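Local coordinates for protein transcriptional regulators (LACI-FAMILY TRANSCRIPTIONAL REGULATORY PROTEIN) (Corynebacterium glutamicum, PDB 3GYB) that probably acts as a LacI-family transcription factor, binding regulatory DNA, and holds a magnesium ion in its periplasmic-binding-protein-like part, at residues Ser93-Asp101 with Val234-Met245; Ile108-His118 with Pro261-Arg272. All coordinates share one frame; numbering follows the deposited sequence.

Interaction 1: Ser93-Asp101 with Val234-Met245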
loop_
_atom_site.group_PDB
_atom_site.type_symbol
_atom_site.label_atom_id
_atom_site.label_comp_id
_atom_site.label_asym_id
_atom_site.label_seq_id
_atom_site.Cartn_x
_atom_site.Cartn_y
_atom_site.Cartn_z
ATOM N N SER A 93 -5.989 21.247 21.535
ATOM C CA SER A 93 -4.846 20.846 22.347
ATOM C C SER A 93 -4.279 19.546 21.789
ATOM O O SER A 93 -4.953 18.844 21.036
ATOM C CB SER A 93 -5.292 20.631 23.796
ATOM O OG SER A 93 -4.348 19.858 24.520
ATOM N N THR A 94 -3.046 19.223 22.162
ATOM C CA THR A 94 -2.409 17.999 21.685
ATOM C C THR A 94 -2.379 16.915 22.756
ATOM O O THR A 94 -1.664 15.925 22.612
ATOM C CB THR A 94 -0.955 18.251 21.251
ATOM O OG1 THR A 94 -0.183 18.666 22.385
ATOM C CG2 THR A 94 -0.894 19.326 20.178
ATOM N N HIS A 95 -3.161 17.093 23.818
ATOM C CA HIS A 95 -3.165 16.126 24.915
ATOM C C HIS A 95 -3.483 14.694 24.502
ATOM O O HIS A 95 -2.937 13.745 25.069
ATOM C CB HIS A 95 -4.140 16.552 26.018
ATOM C CG HIS A 95 -5.583 16.410 25.648
ATOM N ND1 HIS A 95 -6.275 17.380 24.957
ATOM C CD2 HIS A 95 -6.463 15.402 25.867
ATOM C CE1 HIS A 95 -7.521 16.978 24.769
ATOM N NE2 HIS A 95 -7.660 15.782 25.310
ATOM N N ASP A 96 -4.360 14.533 23.520
ATOM C CA ASP A 96 -4.735 13.195 23.093
ATOM C C ASP A 96 -4.322 12.884 21.666
ATOM O O ASP A 96 -4.937 12.052 20.994
ATOM C CB ASP A 96 -6.239 12.992 23.263
ATOM C CG ASP A 96 -7.060 13.948 22.424
ATOM O OD1 ASP A 96 -6.490 14.911 21.866
ATOM O OD2 ASP A 96 -8.285 13.734 22.332
ATOM N N SER A 97 -3.275 13.554 21.203
ATOM C CA SER A 97 -2.793 13.315 19.857
ATOM C C SER A 97 -1.270 13.248 19.804
ATOM O O SER A 97 -0.567 13.877 20.602
ATOM C CB SER A 97 -3.310 14.401 18.908
ATOM O OG SER A 97 -2.679 15.645 19.151
ATOM N N VAL A 98 -0.774 12.437 18.874
ATOM C CA VAL A 98 0.653 12.267 18.651
ATOM C C VAL A 98 0.798 12.397 17.140
ATOM O O VAL A 98 0.128 11.690 16.391
ATOM C CB VAL A 98 1.148 10.865 19.070
ATOM C CG1 VAL A 98 2.633 10.732 18.756
ATOM C CG2 VAL A 98 0.897 10.635 20.561
ATOM N N ALA A 99 1.649 13.314 16.697
ATOM C CA ALA A 99 1.858 13.524 15.271
ATOM C C ALA A 99 3.180 14.227 15.040
ATOM O O ALA A 99 3.773 14.779 15.966
ATOM C CB ALA A 99 0.725 14.368 14.690
ATOM N N ASN A 100 3.656 14.200 13.803
ATOM C CA ASN A 100 4.896 14.882 13.497
ATOM C C ASN A 100 4.535 16.346 13.291
ATOM O O ASN A 100 3.357 16.696 13.210
ATOM C CB ASN A 100 5.541 14.293 12.232
ATOM C CG ASN A 100 4.973 14.875 10.948
ATOM O OD1 ASN A 100 3.762 15.061 10.807
ATOM N ND2 ASN A 100 5.850 15.145 9.993
ATOM N N ASP A 101 5.546 17.203 13.235
ATOM C CA ASP A 101 5.315 18.622 13.021
ATOM C C ASP A 101 5.224 18.854 11.512
ATOM O O ASP A 101 6.248 18.928 10.837
ATOM C CB ASP A 101 6.481 19.425 13.593
ATOM C CG ASP A 101 6.230 20.913 13.568
ATOM O OD1 ASP A 101 5.484 21.383 12.683
ATOM O OD2 ASP A 101 6.796 21.612 14.432
ATOM N N VAL A 234 5.565 8.027 15.882
ATOM C CA VAL A 234 4.178 8.356 16.185
ATOM C C VAL A 234 3.445 7.126 16.707
ATOM O O VAL A 234 2.725 7.195 17.703
ATOM C CB VAL A 234 3.448 8.898 14.936
ATOM C CG1 VAL A 234 1.948 8.940 15.185
ATOM C CG2 VAL A 234 3.967 10.295 14.593
ATOM N N GLY A 235 3.634 5.992 16.038
ATOM C CA GLY A 235 2.978 4.776 16.478
ATOM C C GLY A 235 3.460 4.380 17.861
ATOM O O GLY A 235 2.687 3.907 18.693
ATOM N N TYR A 236 4.749 4.587 18.107
ATOM C CA TYR A 236 5.350 4.253 19.390
ATOM C C TYR A 236 4.762 5.090 20.521
ATOM O O TYR A 236 4.278 4.556 21.515
ATOM C CB TYR A 236 6.862 4.474 19.331
ATOM C CG TYR A 236 7.575 4.186 20.631
ATOM C CD1 TYR A 236 7.763 2.877 21.071
ATOM C CD2 TYR A 236 8.047 5.226 21.430
ATOM C CE1 TYR A 236 8.405 2.608 22.279
ATOM C CE2 TYR A 236 8.690 4.969 22.637
ATOM C CZ TYR A 236 8.863 3.658 23.055
ATOM O OH TYR A 236 9.475 3.393 24.258
ATOM N N ASN A 237 4.802 6.408 20.363
ATOM C CA ASN A 237 4.289 7.289 21.399
ATOM C C ASN A 237 2.777 7.226 21.541
ATOM O O ASN A 237 2.246 7.381 22.642
ATOM C CB ASN A 237 4.750 8.721 21.142
ATOM C CG ASN A 237 6.233 8.904 21.417
ATOM O OD1 ASN A 237 7.068 8.764 20.523
ATOM N ND2 ASN A 237 6.566 9.193 22.670
ATOM N N ALA A 238 2.080 6.988 20.436
ATOM C CA ALA A 238 0.626 6.888 20.484
ATOM C C ALA A 238 0.237 5.669 21.318
ATOM O O ALA A 238 -0.724 5.710 22.085
ATOM C CB ALA A 238 0.059 6.758 19.068
ATOM N N ALA A 239 0.984 4.579 21.159
ATOM C CA ALA A 239 0.715 3.363 21.912
ATOM C C ALA A 239 0.959 3.634 23.396
ATOM O O ALA A 239 0.145 3.265 24.243
ATOM C CB ALA A 239 1.616 2.225 21.421
ATOM N N LEU A 240 2.077 4.281 23.709
ATOM C CA LEU A 240 2.379 4.595 25.103
ATOM C C LEU A 240 1.310 5.510 25.689
ATOM O O LEU A 240 0.891 5.329 26.833
ATOM C CB LEU A 240 3.744 5.277 25.228
ATOM C CG LEU A 240 4.989 4.434 24.957
ATOM C CD1 LEU A 240 6.230 5.293 25.151
ATOM C CD2 LEU A 240 5.008 3.236 25.898
ATOM N N LEU A 241 0.869 6.495 24.912
ATOM C CA LEU A 241 -0.147 7.431 25.393
ATOM C C LEU A 241 -1.465 6.721 25.684
ATOM O O LEU A 241 -2.096 6.962 26.715
ATOM C CB LEU A 241 -0.373 8.554 24.371
ATOM C CG LEU A 241 -1.347 9.667 24.781
ATOM C CD1 LEU A 241 -0.811 10.382 26.011
ATOM C CD2 LEU A 241 -1.534 10.659 23.635
ATOM N N LEU A 242 -1.889 5.845 24.778
ATOM C CA LEU A 242 -3.131 5.115 24.983
ATOM C C LEU A 242 -3.020 4.227 26.219
ATOM O O LEU A 242 -3.951 4.152 27.018
ATOM C CB LEU A 242 -3.458 4.258 23.760
ATOM C CG LEU A 242 -4.782 3.490 23.827
ATOM C CD1 LEU A 242 -5.943 4.467 23.955
ATOM C CD2 LEU A 242 -4.941 2.649 22.578
ATOM N N LEU A 243 -1.880 3.554 26.371
ATOM C CA LEU A 243 -1.665 2.683 27.521
ATOM C C LEU A 243 -1.781 3.462 28.825
ATOM O O LEU A 243 -2.292 2.943 29.820
ATOM C CB LEU A 243 -0.289 2.015 27.447
ATOM C CG LEU A 243 -0.109 0.874 26.443
ATOM C CD1 LEU A 243 1.352 0.468 26.403
ATOM C CD2 LEU A 243 -0.983 -0.312 26.840
ATOM N N SER A 244 -1.315 4.707 28.821
ATOM C CA SER A 244 -1.374 5.531 30.030
ATOM C C SER A 244 -2.822 5.834 30.397
ATOM O O SER A 244 -3.133 6.056 31.568
ATOM C CB SER A 244 -0.582 6.830 29.847
ATOM O OG SER A 244 -1.261 7.739 28.996
HETATM N N MSE A 245 -3.704 5.855 29.403
HETATM C CA MSE A 245 -5.123 6.102 29.652
HETATM C C MSE A 245 -5.819 4.814 30.092
HETATM O O MSE A 245 -6.686 4.834 30.964
HETATM C CB MSE A 245 -5.820 6.625 28.392
HETATM C CG MSE A 245 -5.290 7.931 27.850
HETATM SE SE MSE A 245 -6.108 8.337 26.144
HETATM C CE MSE A 245 -5.343 10.077 25.884
#

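Interaction 2: Ile108-His118 with Pro261-Arg272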
loop_
_atom_site.group_PDB
_atom_site.type_symbol
_atom_site.label_atom_id
_atom_site.label_comp_id
_atom_site.label_asym_id
_atom_site.label_seq_id
_atom_site.Cartn_x
_atom_site.Cartn_y
_atom_site.Cartn_z
ATOM N N ILE A 108 11.044 21.950 5.640
ATOM C CA ILE A 108 12.243 21.227 5.244
ATOM C C ILE A 108 12.192 20.889 3.759
ATOM O O ILE A 108 13.164 21.087 3.037
ATOM C CB ILE A 108 12.390 19.914 6.039
ATOM C CG1 ILE A 108 12.628 20.228 7.519
ATOM C CG2 ILE A 108 13.527 19.078 5.464
ATOM C CD1 ILE A 108 12.737 18.997 8.402
ATOM N N ALA A 109 11.048 20.376 3.315
ATOM C CA ALA A 109 10.872 20.000 1.921
ATOM C C ALA A 109 11.035 21.186 0.985
ATOM O O ALA A 109 11.750 21.108 -0.012
ATOM C CB ALA A 109 9.495 19.372 1.719
ATOM N N THR A 110 10.359 22.283 1.310
ATOM C CA THR A 110 10.408 23.479 0.486
ATOM C C THR A 110 11.800 24.089 0.487
ATOM O O THR A 110 12.331 24.442 -0.567
ATOM C CB THR A 110 9.386 24.512 0.984
ATOM O OG1 THR A 110 8.097 23.889 1.057
ATOM C CG2 THR A 110 9.306 25.698 0.033
ATOM N N LYS A 111 12.389 24.197 1.672
ATOM C CA LYS A 111 13.724 24.762 1.807
ATOM C C LYS A 111 14.732 23.921 1.026
ATOM O O LYS A 111 15.671 24.457 0.442
ATOM C CB LYS A 111 14.123 24.824 3.285
ATOM C CG LYS A 111 15.503 25.438 3.544
ATOM C CD LYS A 111 15.568 26.884 3.079
ATOM C CE LYS A 111 16.907 27.518 3.429
ATOM N NZ LYS A 111 17.205 27.413 4.882
ATOM N N HIS A 112 14.535 22.603 1.003
ATOM C CA HIS A 112 15.451 21.732 0.268
ATOM C C HIS A 112 15.428 22.087 -1.215
ATOM O O HIS A 112 16.474 22.207 -1.849
ATOM C CB HIS A 112 15.066 20.258 0.455
ATOM C CG HIS A 112 15.993 19.297 -0.227
ATOM N ND1 HIS A 112 17.343 19.241 0.047
ATOM C CD2 HIS A 112 15.758 18.342 -1.159
ATOM C CE1 HIS A 112 17.900 18.293 -0.685
ATOM N NE2 HIS A 112 16.960 17.731 -1.425
ATOM N N LEU A 113 14.228 22.256 -1.770
ATOM C CA LEU A 113 14.097 22.607 -3.177
ATOM C C LEU A 113 14.719 23.976 -3.436
ATOM O O LEU A 113 15.388 24.183 -4.447
ATOM C CB LEU A 113 12.622 22.603 -3.588
ATOM C CG LEU A 113 11.961 21.222 -3.526
ATOM C CD1 LEU A 113 10.500 21.331 -3.970
ATOM C CD2 LEU A 113 12.719 20.253 -4.429
ATOM N N ILE A 114 14.498 24.908 -2.515
ATOM C CA ILE A 114 15.063 26.248 -2.642
ATOM C C ILE A 114 16.587 26.188 -2.578
ATOM O O ILE A 114 17.273 26.808 -3.397
ATOM C CB ILE A 114 14.535 27.176 -1.529
ATOM C CG1 ILE A 114 13.043 27.431 -1.747
ATOM C CG2 ILE A 114 15.302 28.504 -1.527
ATOM C CD1 ILE A 114 12.381 28.167 -0.601
ATOM N N ASP A 115 17.125 25.440 -1.617
ATOM C CA ASP A 115 18.575 25.330 -1.501
ATOM C C ASP A 115 19.177 24.621 -2.716
ATOM O O ASP A 115 20.363 24.776 -2.998
ATOM C CB ASP A 115 18.974 24.598 -0.216
ATOM C CG ASP A 115 18.774 25.450 1.027
ATOM O OD1 ASP A 115 18.741 26.692 0.898
ATOM O OD2 ASP A 115 18.663 24.880 2.131
ATOM N N LEU A 116 18.365 23.849 -3.437
ATOM C CA LEU A 116 18.854 23.155 -4.631
ATOM C C LEU A 116 18.869 24.076 -5.850
ATOM O O LEU A 116 19.290 23.675 -6.938
ATOM C CB LEU A 116 18.002 21.916 -4.934
ATOM C CG LEU A 116 18.261 20.681 -4.069
ATOM C CD1 LEU A 116 17.192 19.629 -4.329
ATOM C CD2 LEU A 116 19.640 20.122 -4.383
ATOM N N GLY A 117 18.393 25.306 -5.676
ATOM C CA GLY A 117 18.396 26.248 -6.783
ATOM C C GLY A 117 17.093 26.426 -7.542
ATOM O O GLY A 117 17.045 27.156 -8.534
ATOM N N HIS A 118 16.033 25.767 -7.089
ATOM C CA HIS A 118 14.738 25.886 -7.750
ATOM C C HIS A 118 14.013 27.134 -7.256
ATOM O O HIS A 118 14.077 27.461 -6.072
ATOM C CB HIS A 118 13.874 24.656 -7.450
ATOM C CG HIS A 118 14.413 23.381 -8.021
ATOM N ND1 HIS A 118 14.188 22.995 -9.325
ATOM C CD2 HIS A 118 15.186 22.416 -7.469
ATOM C CE1 HIS A 118 14.800 21.845 -9.551
ATOM N NE2 HIS A 118 15.412 21.471 -8.441
ATOM N N PRO A 261 10.110 15.732 11.990
ATOM C CA PRO A 261 10.235 15.080 10.685
ATOM C C PRO A 261 11.663 15.306 10.195
ATOM O O PRO A 261 12.409 16.095 10.781
ATOM C CB PRO A 261 9.205 15.814 9.843
ATOM C CG PRO A 261 9.316 17.217 10.365
ATOM C CD PRO A 261 9.367 17.001 11.872
ATOM N N SER A 262 12.053 14.618 9.128
ATOM C CA SER A 262 13.397 14.773 8.597
ATOM C C SER A 262 13.441 14.431 7.117
ATOM O O SER A 262 12.609 13.679 6.618
ATOM C CB SER A 262 14.380 13.886 9.368
ATOM O OG SER A 262 13.955 12.533 9.370
ATOM N N LEU A 263 14.414 15.004 6.421
ATOM C CA LEU A 263 14.578 14.773 4.994
ATOM C C LEU A 263 15.321 13.476 4.700
ATOM O O LEU A 263 16.332 13.171 5.334
ATOM C CB LEU A 263 15.349 15.941 4.370
ATOM C CG LEU A 263 15.841 15.758 2.930
ATOM C CD1 LEU A 263 14.655 15.744 1.977
ATOM C CD2 LEU A 263 16.789 16.891 2.575
ATOM N N ILE A 264 14.807 12.712 3.740
ATOM C CA ILE A 264 15.456 11.479 3.319
ATOM C C ILE A 264 15.709 11.688 1.839
ATOM O O ILE A 264 14.774 11.716 1.036
ATOM C CB ILE A 264 14.563 10.238 3.503
ATOM C CG1 ILE A 264 14.276 10.011 4.991
ATOM C CG2 ILE A 264 15.262 9.013 2.925
ATOM C CD1 ILE A 264 13.407 8.796 5.266
ATOM N N GLU A 265 16.973 11.866 1.484
ATOM C CA GLU A 265 17.333 12.094 0.100
ATOM C C GLU A 265 17.521 10.800 -0.668
ATOM O O GLU A 265 18.300 9.924 -0.270
ATOM C CB GLU A 265 18.613 12.926 0.010
ATOM C CG GLU A 265 18.469 14.342 0.530
ATOM C CD GLU A 265 19.706 15.176 0.272
ATOM O OE1 GLU A 265 20.026 15.426 -0.912
ATOM O OE2 GLU A 265 20.365 15.579 1.254
ATOM N N ARG A 266 16.783 10.676 -1.764
ATOM C CA ARG A 266 16.899 9.512 -2.615
ATOM C C ARG A 266 17.217 9.985 -4.027
ATOM O O ARG A 266 18.115 10.811 -4.201
ATOM C CB ARG A 266 15.633 8.651 -2.559
ATOM C CG ARG A 266 15.449 7.991 -1.186
ATOM C CD ARG A 266 14.585 6.736 -1.232
ATOM N NE ARG A 266 14.493 6.126 0.096
ATOM C CZ ARG A 266 13.555 6.414 0.997
ATOM N NH1 ARG A 266 12.602 7.298 0.717
ATOM N NH2 ARG A 266 13.588 5.840 2.192
ATOM N N GLY A 267 16.485 9.526 -5.034
ATOM C CA GLY A 267 16.859 9.935 -6.380
ATOM C C GLY A 267 15.965 10.837 -7.200
ATOM O O GLY A 267 16.219 11.021 -8.389
ATOM N N THR A 268 14.949 11.431 -6.587
ATOM C CA THR A 268 14.032 12.263 -7.357
ATOM C C THR A 268 14.233 13.778 -7.336
ATOM O O THR A 268 13.420 14.514 -7.893
ATOM C CB THR A 268 12.581 11.946 -6.975
ATOM O OG1 THR A 268 12.416 12.107 -5.565
ATOM C CG2 THR A 268 12.223 10.509 -7.371
ATOM N N CYS A 269 15.306 14.245 -6.705
ATOM C CA CYS A 269 15.606 15.676 -6.671
ATOM C C CYS A 269 17.032 15.890 -7.159
ATOM O O CYS A 269 17.877 15.003 -7.033
ATOM C CB CYS A 269 15.470 16.244 -5.250
ATOM S SG CYS A 269 13.767 16.533 -4.701
ATOM N N ALA A 270 17.288 17.067 -7.721
ATOM C CA ALA A 270 18.615 17.410 -8.214
ATOM C C ALA A 270 18.748 18.928 -8.231
ATOM O O ALA A 270 17.747 19.644 -8.267
ATOM C CB ALA A 270 18.821 16.844 -9.613
ATOM N N PRO A 271 19.987 19.441 -8.196
ATOM C CA PRO A 271 20.199 20.889 -8.208
ATOM C C PRO A 271 19.845 21.557 -9.533
ATOM O O PRO A 271 19.988 20.960 -10.602
ATOM C CB PRO A 271 21.681 21.023 -7.863
ATOM C CG PRO A 271 22.272 19.780 -8.448
ATOM C CD PRO A 271 21.266 18.723 -8.052
ATOM N N ARG A 272 19.378 22.801 -9.441
ATOM C CA ARG A 272 19.001 23.607 -10.598
ATOM C C ARG A 272 18.283 22.826 -11.694
ATOM O O ARG A 272 17.765 21.735 -11.461
ATOM C CB ARG A 272 20.243 24.289 -11.173
ATOM C CG ARG A 272 20.950 25.189 -10.177
ATOM C CD ARG A 272 22.016 26.048 -10.843
ATOM N NE ARG A 272 22.523 27.054 -9.915
ATOM C CZ ARG A 272 23.360 28.031 -10.246
ATOM N NH1 ARG A 272 23.798 28.143 -11.492
ATOM N NH2 ARG A 272 23.753 28.901 -9.327
HETATM O O HOH W 1 18.235 15.795 -3.044
#

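Interaction 1: Ser93-Asp101 with Val234-Met245
V98 is the knob of this contact: its two methyl groups straddle the surface of the helix face made by V234, N237, A238 and L241. CG1, anti to the backbone N (chi1 178°), reaches the hollow beside V234, 3.8 Å from N237 CB. The other branch takes the next hollow along, with V98 CG2 3.8 Å from A238 CA, where the small alanine lets the strand come close, and 3.9 Å from L241 CD2. V234 answers with a fork of its own. Its CG1 lies 3.5 Å from V98 O, while V234 CG2 slips past to rest 3.9 Å from A99 CA. At the other end L241 CD2 rests against the backbone of the T94 to S97 type I turn, 3.7 Å from H95 O. Further out, the extended selenomethionine M245 lays CE against D96 CB at 4.0 Å. L259 of the adjoining strand 258-264 touches both V98 and V234, so these valines sit in a shared apolar layer. Helix and strand run almost antiparallel, at 169°, with short axes 7.7 Å apart: a helix laid against a mixed sheet, as in the alpha/beta subdomains of the periplasmic-binding-protein fold.

Interaction 2: Ile108-His118 with Pro261-Arg272
L116 O takes the shortest polar bond of the contact, 2.7 Å from R272 N, with the N-H pointing at it almost straight (170°). The same oxygen also receives a close C-H contact from P271 CA, so the C-terminal end of helix 102-115, just past its last residue, is tied to the final modelled residues of the chain. The helix ends in a Schellman motif, with G117 at positive phi. The setting is an alpha/beta subdomain of the periplasmic-binding-protein fold, in which helix residues 108-115 cross strand residues 262-264 at -52°. H118, just past the helix, holds the tail a second time: its NE2 donates to A270 O at 3.0 Å, the oxygen lying somewhat out of the ring plane, while T178 takes the other ring nitrogen. Both imidazole nitrogens are thereby engaged, which should fix the rotation of the ring. Upstream, the H112 ring is sandwiched by two leucine methyls, L263 CD2 over one face and L116 CD1 over the opposite one. With chi1 at -178°, trans to the main-chain nitrogen, this imidazole points out toward the strand, and the L263 methyl forms a CH-pi contact 3.7 Å from the ring centroid. Apolar contacts flank the ring: I108 CG2 packs on L263 CB at 3.8 Å, and L113 CD2 meets C269 SG at 3.9 Å, beside I209 of the neighbouring strand 207-211. C269 CB in turn faces L116 CD1. The E265 carboxylate approaches the edge of the H112 ring near its plane, and a water completes the link, 2.8 Å from H112 NE2 and donating to E265 OE1, also at 2.8 Å.

How the interactions relate
From the N terminus the chain passes several elements before reaching strand 97-100, then goes directly into helix 102-115, which supplies the first half of interaction 2. Over a hundred residues later helix 231-246 returns to close the loop of interaction 1 on 93-101, and the next element, strand 258-264, leads into the tail that closes interaction 2 on 108-118. The segments alternate, so the two loops cross. Strands 97-100 and 258-264 are neighbours in the middle of one sheet, and the contacts sit on these adjacent strands, with centres about 29 Å apart. They meet where D101 O and the N100 side chain pack on P261, near the magnesium-binding residue D229.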